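Local coordinates for capsid protein (Infectious hypodermal and hematopoietic necrosis virus, PDB 3N7X), which forms the icosahedral, calcium-binding shell of a shrimp-infecting densovirus, sixty copies of a jelly-roll beta-barrel subunit assembling into one capsid, at residues A[82-87]-A[97-102]; A[199-202]-A[208-211]; A[211-216]-A[259-264]. All coordinates share one frame; numbering follows the deposited sequence.

Interaction 1: residues A[82-87]-A[97-102]; sequences YLYGLK and QRYKMV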
loop_
_atom_site.group_PDB
_atom_site.type_symbol
_atom_site.label_atom_id
_atom_site.label_comp_id
_atom_site.label_asym_id
_atom_site.label_seq_id
_atom_site.Cartn_x
_atom_site.Cartn_y
_atom_site.Cartn_z
ATOM N N TYR A 82 -67.846 10.172 -69.021
ATOM C CA TYR A 82 -68.006 9.793 -67.620
ATOM C C TYR A 82 -69.339 10.211 -67.010
ATOM O O TYR A 82 -69.880 9.507 -66.161
ATOM C CB TYR A 82 -66.878 10.399 -66.784
ATOM C CG TYR A 82 -65.484 10.121 -67.303
ATOM C CD1 TYR A 82 -64.741 9.029 -66.838
ATOM C CD2 TYR A 82 -64.897 10.964 -68.250
ATOM C CE1 TYR A 82 -63.444 8.790 -67.303
ATOM C CE2 TYR A 82 -63.609 10.734 -68.719
ATOM C CZ TYR A 82 -62.890 9.651 -68.243
ATOM O OH TYR A 82 -61.611 9.450 -68.704
ATOM N N LEU A 83 -69.862 11.359 -67.432
ATOM C CA LEU A 83 -71.124 11.865 -66.895
ATOM C C LEU A 83 -72.364 11.279 -67.566
ATOM O O LEU A 83 -73.485 11.460 -67.086
ATOM C CB LEU A 83 -71.151 13.395 -66.983
ATOM C CG LEU A 83 -70.473 14.155 -65.837
ATOM C CD1 LEU A 83 -69.135 13.530 -65.505
ATOM C CD2 LEU A 83 -70.308 15.610 -66.224
ATOM N N TYR A 84 -72.157 10.579 -68.678
ATOM C CA TYR A 84 -73.256 9.950 -69.403
ATOM C C TYR A 84 -73.068 8.446 -69.429
ATOM O O TYR A 84 -71.970 7.941 -69.187
ATOM C CB TYR A 84 -73.314 10.456 -70.844
ATOM C CG TYR A 84 -73.877 11.843 -70.987
ATOM C CD1 TYR A 84 -75.244 12.042 -71.189
ATOM C CD2 TYR A 84 -73.049 12.963 -70.911
ATOM C CE1 TYR A 84 -75.773 13.327 -71.315
ATOM C CE2 TYR A 84 -73.565 14.250 -71.034
ATOM C CZ TYR A 84 -74.925 14.428 -71.238
ATOM O OH TYR A 84 -75.437 15.700 -71.373
ATOM N N GLY A 85 -74.152 7.742 -69.730
ATOM C CA GLY A 85 -74.121 6.295 -69.828
ATOM C C GLY A 85 -75.079 5.887 -70.932
ATOM O O GLY A 85 -75.461 6.718 -71.759
ATOM N N LEU A 86 -75.481 4.621 -70.949
ATOM C CA LEU A 86 -76.407 4.144 -71.966
ATOM C C LEU A 86 -77.772 3.807 -71.390
ATOM O O LEU A 86 -77.870 3.199 -70.326
ATOM C CB LEU A 86 -75.844 2.907 -72.664
ATOM C CG LEU A 86 -74.559 3.130 -73.455
ATOM C CD1 LEU A 86 -74.160 1.838 -74.147
ATOM C CD2 LEU A 86 -74.770 4.243 -74.473
ATOM N N LYS A 87 -78.820 4.217 -72.102
ATOM C CA LYS A 87 -80.201 3.950 -71.713
ATOM C C LYS A 87 -80.410 2.463 -72.030
ATOM O O LYS A 87 -80.113 2.017 -73.141
ATOM C CB LYS A 87 -81.124 4.822 -72.562
ATOM C CG LYS A 87 -82.561 4.937 -72.105
ATOM C CD LYS A 87 -83.366 5.610 -73.210
ATOM C CE LYS A 87 -84.795 5.912 -72.799
ATOM N NZ LYS A 87 -84.849 7.071 -71.871
ATOM N N GLN A 97 -77.413 9.237 -63.120
ATOM C CA GLN A 97 -78.183 9.808 -62.019
ATOM C C GLN A 97 -77.370 10.868 -61.300
ATOM O O GLN A 97 -77.890 11.928 -60.947
ATOM C CB GLN A 97 -78.589 8.734 -61.008
ATOM C CG GLN A 97 -79.913 8.052 -61.292
ATOM C CD GLN A 97 -81.067 9.032 -61.466
ATOM O OE1 GLN A 97 -81.487 9.314 -62.590
ATOM N NE2 GLN A 97 -81.578 9.557 -60.353
ATOM N N ARG A 98 -76.091 10.582 -61.081
ATOM C CA ARG A 98 -75.241 11.533 -60.390
ATOM C C ARG A 98 -75.124 12.848 -61.145
ATOM O O ARG A 98 -75.315 13.916 -60.560
ATOM C CB ARG A 98 -73.864 10.919 -60.111
ATOM C CG ARG A 98 -73.957 9.778 -59.101
ATOM C CD ARG A 98 -72.619 9.306 -58.545
ATOM N NE ARG A 98 -72.854 8.383 -57.436
ATOM C CZ ARG A 98 -72.002 8.144 -56.442
ATOM N NH1 ARG A 98 -70.823 8.753 -56.396
ATOM N NH2 ARG A 98 -72.345 7.308 -55.470
ATOM N N TYR A 99 -74.835 12.795 -62.439
ATOM C CA TYR A 99 -74.733 14.038 -63.185
ATOM C C TYR A 99 -76.073 14.768 -63.130
ATOM O O TYR A 99 -76.134 15.973 -62.881
ATOM C CB TYR A 99 -74.336 13.774 -64.640
ATOM C CG TYR A 99 -74.402 15.011 -65.516
ATOM C CD1 TYR A 99 -73.900 16.239 -65.072
ATOM C CD2 TYR A 99 -74.981 14.959 -66.787
ATOM C CE1 TYR A 99 -73.975 17.388 -65.874
ATOM C CE2 TYR A 99 -75.059 16.097 -67.596
ATOM C CZ TYR A 99 -74.556 17.308 -67.133
ATOM O OH TYR A 99 -74.644 18.428 -67.933
ATOM N N LYS A 100 -77.149 14.021 -63.342
ATOM C CA LYS A 100 -78.489 14.585 -63.336
ATOM C C LYS A 100 -78.815 15.373 -62.067
ATOM O O LYS A 100 -79.376 16.465 -62.134
ATOM C CB LYS A 100 -79.507 13.462 -63.522
ATOM C CG LYS A 100 -80.946 13.917 -63.631
ATOM C CD LYS A 100 -81.850 12.716 -63.847
ATOM C CE LYS A 100 -83.319 13.110 -63.950
ATOM N NZ LYS A 100 -84.198 11.911 -64.145
ATOM N N MET A 101 -78.449 14.825 -60.915
ATOM C CA MET A 101 -78.737 15.472 -59.643
ATOM C C MET A 101 -77.881 16.680 -59.284
ATOM O O MET A 101 -78.253 17.443 -58.393
ATOM C CB MET A 101 -78.634 14.454 -58.514
ATOM C CG MET A 101 -79.527 13.246 -58.698
ATOM S SD MET A 101 -81.260 13.672 -58.570
ATOM C CE MET A 101 -81.555 13.279 -56.894
ATOM N N VAL A 102 -76.742 16.859 -59.948
ATOM C CA VAL A 102 -75.875 17.998 -59.640
ATOM C C VAL A 102 -75.679 18.916 -60.831
ATOM O O VAL A 102 -74.979 19.921 -60.742
ATOM C CB VAL A 102 -74.480 17.545 -59.163
ATOM C CG1 VAL A 102 -74.611 16.745 -57.887
ATOM C CG2 VAL A 102 -73.793 16.725 -60.245
#
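The ring of Tyr-99 takes Leu-83 over one face and Tyr-84 at its edge. Over the face lies the CD2 methyl of Leu-83, 4.2 Å from the ring centroid and 26° off the normal, a CH-pi contact in which the two side chains run nearly perpendicular. At the edge, near the ring plane, the OH of Tyr-84 comes to 3.8 Å from CE2 of Tyr-99. The two tyrosine rings meet at a slant, their planes 58° apart. With its CG anti to the backbone N (chi1 172°), Tyr-99 reaches from helix 97-109 to the turn where helix 80-83 passes into strand 84-86, and its CB also lies 3.5 Å from the carbonyl O of Leu-83. That carbonyl accepts a hydrogen bond from the side chain of Thr-96, just before the segment 97-102. Phe-50 of strand 45-59 packs on both Leu-83 and Tyr-99, setting the pair beside the barrel. No hydrogen bond spans the two segments; the phenol oxygens of Tyr-84 and Tyr-99 bond instead to O and N of Ile-225, respectively. The chemistry is thus divided: apolar packing joins the segments, while one loop residue satisfies both buried hydroxyls.

Interaction 2: residues A[199-202]-A[208-211]; sequences FMEQ and RKAY
Glu-201 meets both Lys-209 and Tyr-211 across a gap between two sheets of the capsid's jelly-roll beta-barrel, strand 199-203 belonging to one and strand 208-214 to the other. The strand segments run roughly antiparallel, at 148°, with axes 10.1 Å apart at closest approach, a spacing that side chains must bridge. From CB, which points toward the facing strand, the Glu-201 chain turns at chi1 76°, placing CG between the backbone N and the carbonyl carbon, and then runs extended from CG to CD. CG comes to 4.0 Å from the Tyr-211 hydroxyl, and CD lies closer to that same oxygen. At the tip the carboxylate divides its work. OE1 accepts a hydrogen bond from NZ of Lys-209 at 2.8 Å, part of a salt bridge, the ammonium arriving 40° out of the carboxylate plane. OE2 accepts a hydrogen bond from the OH of Tyr-211 at 2.7 Å, also from well out of that plane; the ring itself stands perpendicular to the carboxylate and has OE2 at its edge. With two donors on separate oxygens, rotation of the carboxylate is probably restricted. Ile-151 of strand 149-153 touches both Glu-201 and Tyr-211, placing an apolar neighbour beside the polar pair. Lys-209 is bent at its second torsion, and its NZ also donates a weak hydrogen bond to the carbonyl O of Gln-202, 3.0 Å away.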
loop_
_atom_site.group_PDB
_atom_site.type_symbol
_atom_site.label_atom_id
_atom_site.label_comp_id
_atom_site.label_asym_id
_atom_site.label_seq_id
_atom_site.Cartn_x
_atom_site.Cartn_y
_atom_site.Cartn_z
ATOM N N PHE A 199 -44.916 6.766 -79.403
ATOM C CA PHE A 199 -45.207 5.862 -78.302
ATOM C C PHE A 199 -45.987 4.654 -78.788
ATOM O O PHE A 199 -46.931 4.779 -79.566
ATOM C CB PHE A 199 -46.032 6.574 -77.238
ATOM C CG PHE A 199 -46.542 5.662 -76.156
ATOM C CD1 PHE A 199 -45.835 5.502 -74.969
ATOM C CD2 PHE A 199 -47.734 4.965 -76.325
ATOM C CE1 PHE A 199 -46.314 4.656 -73.955
ATOM C CE2 PHE A 199 -48.220 4.119 -75.323
ATOM C CZ PHE A 199 -47.509 3.965 -74.136
ATOM N N MET A 200 -45.610 3.482 -78.306
ATOM C CA MET A 200 -46.303 2.275 -78.700
ATOM C C MET A 200 -46.155 1.183 -77.659
ATOM O O MET A 200 -45.080 0.992 -77.096
ATOM C CB MET A 200 -45.765 1.757 -80.036
ATOM C CG MET A 200 -46.318 0.387 -80.394
ATOM S SD MET A 200 -45.530 -0.413 -81.809
ATOM C CE MET A 200 -46.703 -1.733 -82.149
ATOM N N GLU A 201 -47.245 0.474 -77.399
ATOM C CA GLU A 201 -47.206 -0.634 -76.464
ATOM C C GLU A 201 -48.247 -1.648 -76.894
ATOM O O GLU A 201 -49.164 -1.326 -77.656
ATOM C CB GLU A 201 -47.448 -0.174 -75.022
ATOM C CG GLU A 201 -48.871 0.154 -74.636
ATOM C CD GLU A 201 -48.976 0.523 -73.155
ATOM O OE1 GLU A 201 -48.563 -0.301 -72.305
ATOM O OE2 GLU A 201 -49.465 1.632 -72.835
ATOM N N GLN A 202 -48.090 -2.879 -76.425
ATOM C CA GLN A 202 -49.007 -3.946 -76.783
ATOM C C GLN A 202 -49.870 -4.356 -75.608
ATOM O O GLN A 202 -49.484 -4.187 -74.453
ATOM C CB GLN A 202 -48.224 -5.170 -77.259
ATOM C CG GLN A 202 -47.251 -4.901 -78.381
ATOM C CD GLN A 202 -46.447 -6.133 -78.750
ATOM O OE1 GLN A 202 -46.665 -7.218 -78.201
ATOM N NE2 GLN A 202 -45.513 -5.977 -79.691
ATOM N N ARG A 208 -53.260 -5.365 -68.057
ATOM C CA ARG A 208 -54.133 -4.322 -67.534
ATOM C C ARG A 208 -53.480 -3.056 -68.071
ATOM O O ARG A 208 -52.283 -2.852 -67.888
ATOM C CB ARG A 208 -54.140 -4.287 -66.006
ATOM C CG ARG A 208 -54.872 -5.436 -65.347
ATOM C CD ARG A 208 -54.942 -5.243 -63.842
ATOM N NE ARG A 208 -55.840 -4.155 -63.466
ATOM C CZ ARG A 208 -57.165 -4.271 -63.372
ATOM N NH1 ARG A 208 -57.762 -5.433 -63.629
ATOM N NH2 ARG A 208 -57.893 -3.225 -63.007
ATOM N N LYS A 209 -54.251 -2.227 -68.765
ATOM C CA LYS A 209 -53.716 -0.992 -69.322
ATOM C C LYS A 209 -54.474 0.176 -68.734
ATOM O O LYS A 209 -55.662 0.369 -69.006
ATOM C CB LYS A 209 -53.845 -0.995 -70.845
ATOM C CG LYS A 209 -53.053 -2.107 -71.522
ATOM C CD LYS A 209 -51.562 -1.979 -71.236
ATOM C CE LYS A 209 -50.769 -3.033 -71.998
ATOM N NZ LYS A 209 -49.296 -2.915 -71.782
ATOM N N ALA A 210 -53.781 0.955 -67.916
ATOM C CA ALA A 210 -54.398 2.093 -67.260
ATOM C C ALA A 210 -53.894 3.422 -67.790
ATOM O O ALA A 210 -52.690 3.626 -67.952
ATOM C CB ALA A 210 -54.161 2.009 -65.765
ATOM N N TYR A 211 -54.833 4.321 -68.060
ATOM C CA TYR A 211 -54.506 5.645 -68.561
ATOM C C TYR A 211 -55.334 6.618 -67.753
ATOM O O TYR A 211 -56.536 6.417 -67.567
ATOM C CB TYR A 211 -54.852 5.744 -70.045
ATOM C CG TYR A 211 -54.152 4.686 -70.866
ATOM C CD1 TYR A 211 -52.795 4.804 -71.187
ATOM C CD2 TYR A 211 -54.823 3.525 -71.257
ATOM C CE1 TYR A 211 -52.125 3.785 -71.871
ATOM C CE2 TYR A 211 -54.162 2.502 -71.939
ATOM C CZ TYR A 211 -52.816 2.638 -72.241
ATOM O OH TYR A 211 -52.165 1.615 -72.894
#

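Interaction 3: residues A[211-216]-A[259-264]; sequences YTIHGD and NDWQQI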
loop_
_atom_site.group_PDB
_atom_site.type_symbol
_atom_site.label_atom_id
_atom_site.label_comp_id
_atom_site.label_asym_id
_atom_site.label_seq_id
_atom_site.Cartn_x
_atom_site.Cartn_y
_atom_site.Cartn_z
ATOM N N TYR A 211 -54.833 4.321 -68.060
ATOM C CA TYR A 211 -54.506 5.645 -68.561
ATOM C C TYR A 211 -55.334 6.618 -67.753
ATOM O O TYR A 211 -56.536 6.417 -67.567
ATOM C CB TYR A 211 -54.852 5.744 -70.045
ATOM C CG TYR A 211 -54.152 4.686 -70.866
ATOM C CD1 TYR A 211 -52.795 4.804 -71.187
ATOM C CD2 TYR A 211 -54.823 3.525 -71.257
ATOM C CE1 TYR A 211 -52.125 3.785 -71.871
ATOM C CE2 TYR A 211 -54.162 2.502 -71.939
ATOM C CZ TYR A 211 -52.816 2.638 -72.241
ATOM O OH TYR A 211 -52.165 1.615 -72.894
ATOM N N THR A 212 -54.688 7.660 -67.248
ATOM C CA THR A 212 -55.397 8.643 -66.448
ATOM C C THR A 212 -55.047 10.054 -66.877
ATOM O O THR A 212 -54.108 10.279 -67.640
ATOM C CB THR A 212 -55.058 8.504 -64.948
ATOM O OG1 THR A 212 -53.697 8.887 -64.740
ATOM C CG2 THR A 212 -55.243 7.073 -64.481
ATOM N N ILE A 213 -55.820 11.006 -66.380
ATOM C CA ILE A 213 -55.589 12.400 -66.681
ATOM C C ILE A 213 -55.927 13.196 -65.433
ATOM O O ILE A 213 -56.893 12.890 -64.734
ATOM C CB ILE A 213 -56.470 12.866 -67.857
ATOM C CG1 ILE A 213 -56.271 14.363 -68.095
ATOM C CG2 ILE A 213 -57.933 12.556 -67.571
ATOM C CD1 ILE A 213 -56.920 14.866 -69.368
ATOM N N HIS A 214 -55.105 14.189 -65.129
ATOM C CA HIS A 214 -55.349 15.039 -63.974
ATOM C C HIS A 214 -55.709 16.410 -64.528
ATOM O O HIS A 214 -54.951 16.990 -65.308
ATOM C CB HIS A 214 -54.104 15.151 -63.091
ATOM C CG HIS A 214 -53.680 13.856 -62.466
ATOM N ND1 HIS A 214 -53.009 12.872 -63.164
ATOM C CD2 HIS A 214 -53.825 13.388 -61.202
ATOM C CE1 HIS A 214 -52.758 11.856 -62.356
ATOM N NE2 HIS A 214 -53.242 12.143 -61.161
ATOM N N GLY A 215 -56.871 16.920 -64.137
ATOM C CA GLY A 215 -57.295 18.216 -64.627
ATOM C C GLY A 215 -56.649 19.358 -63.873
ATOM O O GLY A 215 -56.220 19.195 -62.732
ATOM N N ASP A 216 -56.565 20.517 -64.516
ATOM C CA ASP A 216 -55.992 21.693 -63.883
ATOM C C ASP A 216 -57.014 22.161 -62.855
ATOM O O ASP A 216 -58.200 22.284 -63.164
ATOM C CB ASP A 216 -55.763 22.792 -64.907
ATOM C CG ASP A 216 -54.937 23.920 -64.351
ATOM O OD1 ASP A 216 -53.723 23.957 -64.642
ATOM O OD2 ASP A 216 -55.495 24.756 -63.608
ATOM N N ASN A 259 -46.738 20.072 -69.349
ATOM C CA ASN A 259 -46.498 18.766 -69.950
ATOM C C ASN A 259 -47.762 18.421 -70.706
ATOM O O ASN A 259 -48.848 18.420 -70.119
ATOM C CB ASN A 259 -46.251 17.707 -68.880
ATOM C CG ASN A 259 -44.987 17.967 -68.096
ATOM O OD1 ASN A 259 -43.904 18.105 -68.674
ATOM N ND2 ASN A 259 -45.112 18.037 -66.771
ATOM N N ASP A 260 -47.646 18.143 -72.002
ATOM C CA ASP A 260 -48.848 17.822 -72.753
ATOM C C ASP A 260 -49.382 16.444 -72.388
ATOM O O ASP A 260 -48.660 15.594 -71.864
ATOM C CB ASP A 260 -48.630 17.945 -74.276
ATOM C CG ASP A 260 -47.481 17.106 -74.787
ATOM O OD1 ASP A 260 -47.417 15.903 -74.456
ATOM O OD2 ASP A 260 -46.647 17.654 -75.543
ATOM N N TRP A 261 -50.670 16.259 -72.640
ATOM C CA TRP A 261 -51.350 15.012 -72.352
ATOM C C TRP A 261 -51.818 14.419 -73.675
ATOM O O TRP A 261 -52.377 15.121 -74.522
ATOM C CB TRP A 261 -52.543 15.278 -71.439
ATOM C CG TRP A 261 -53.334 14.062 -71.152
ATOM C CD1 TRP A 261 -53.131 13.166 -70.141
ATOM C CD2 TRP A 261 -54.423 13.557 -71.929
ATOM N NE1 TRP A 261 -54.031 12.128 -70.242
ATOM C CE2 TRP A 261 -54.835 12.343 -71.333
ATOM C CE3 TRP A 261 -55.090 14.011 -73.077
ATOM C CZ2 TRP A 261 -55.887 11.576 -71.845
ATOM C CZ3 TRP A 261 -56.136 13.247 -73.589
ATOM C CH2 TRP A 261 -56.525 12.042 -72.970
ATOM N N GLN A 262 -51.595 13.120 -73.843
ATOM C CA GLN A 262 -51.962 12.427 -75.074
ATOM C C GLN A 262 -53.095 11.421 -74.910
ATOM O O GLN A 262 -53.128 10.671 -73.930
ATOM C CB GLN A 262 -50.740 11.687 -75.625
ATOM C CG GLN A 262 -49.557 12.582 -75.892
ATOM C CD GLN A 262 -49.841 13.570 -76.991
ATOM O OE1 GLN A 262 -49.319 14.682 -76.986
ATOM N NE2 GLN A 262 -50.668 13.170 -77.949
ATOM N N GLN A 263 -54.024 11.410 -75.865
ATOM C CA GLN A 263 -55.110 10.438 -75.834
ATOM C C GLN A 263 -54.530 9.235 -76.568
ATOM O O GLN A 263 -53.480 9.345 -77.205
ATOM C CB GLN A 263 -56.373 10.954 -76.548
ATOM C CG GLN A 263 -56.190 11.399 -77.993
ATOM C CD GLN A 263 -55.916 12.892 -78.123
ATOM O OE1 GLN A 263 -54.867 13.386 -77.709
ATOM N NE2 GLN A 263 -56.868 13.616 -78.700
ATOM N N ILE A 264 -55.188 8.087 -76.490
ATOM C CA ILE A 264 -54.643 6.910 -77.149
ATOM C C ILE A 264 -55.347 6.501 -78.432
ATOM O O ILE A 264 -56.510 6.828 -78.654
ATOM C CB ILE A 264 -54.621 5.712 -76.185
ATOM C CG1 ILE A 264 -56.035 5.405 -75.702
ATOM C CG2 ILE A 264 -53.728 6.024 -74.996
ATOM C CD1 ILE A 264 -56.095 4.234 -74.757
#
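Apolar contacts onto aromatic faces dominate where Ile-213 meets Trp-261 and Ile-264 meets Tyr-211. CD1 of Ile-213 sits 3.8 Å from the centroid of the five-membered ring of Trp-261, only 12° off its normal, so the methyl lies squarely over the pyrrole. CG1 of Ile-213 is anti to the backbone N (chi1 176°), which carries the chain out across the indole at nearly a right angle. On the opposite indole face, toward the rim, lies the backbone N of Gln-263. The second CH-pi contact is off-centre: CD1 of Ile-264 is 4.2 Å from the Tyr-211 ring centroid, while CG2 of Ile-264 lies over the same ring near CD1 and CE1 of Tyr-211. Ile-151 of strand 149-153 touches both residues of this pair.

Polar bonding across the segments is confined to one link. NE1 of Trp-261 donates to the carbonyl O of Thr-212 at 3.2 Å, with an N-H...O angle of 156°; the acceptor is close to the indole plane, but the donor stands above the carbonyl plane. Strand 208-214 pairs with strand 111-131, whereas Ile-264 begins strand 264-268 of another sheet. The arrangement is consistent with packing between the two sheets of a jelly-roll barrel, here with a loop tryptophan closing beside strand 208-214.

Interactions 2 and 3 share Tyr-211 and strand 208-214, and their centres are 14 Å apart. That tyrosine uses its hydroxyl for one contact and its ring face for the other, so together they tie a single strand to two strands of the seven-stranded sheet, 199-203 and 264-268. Interaction 1 precedes both in the chain and packs helix 97-109 against the end of helix 80-83, beside strand 45-59; its centre lies 28 Å from that of interaction 2 and 22 Å from that of interaction 3. Its Tyr-84 side chain is about 11 Å from that of Gln-176, a known calcium ligand with no ion bound here, whereas in interaction 3 the Trp-261 side chain is about 8 Å from a bound magnesium ion.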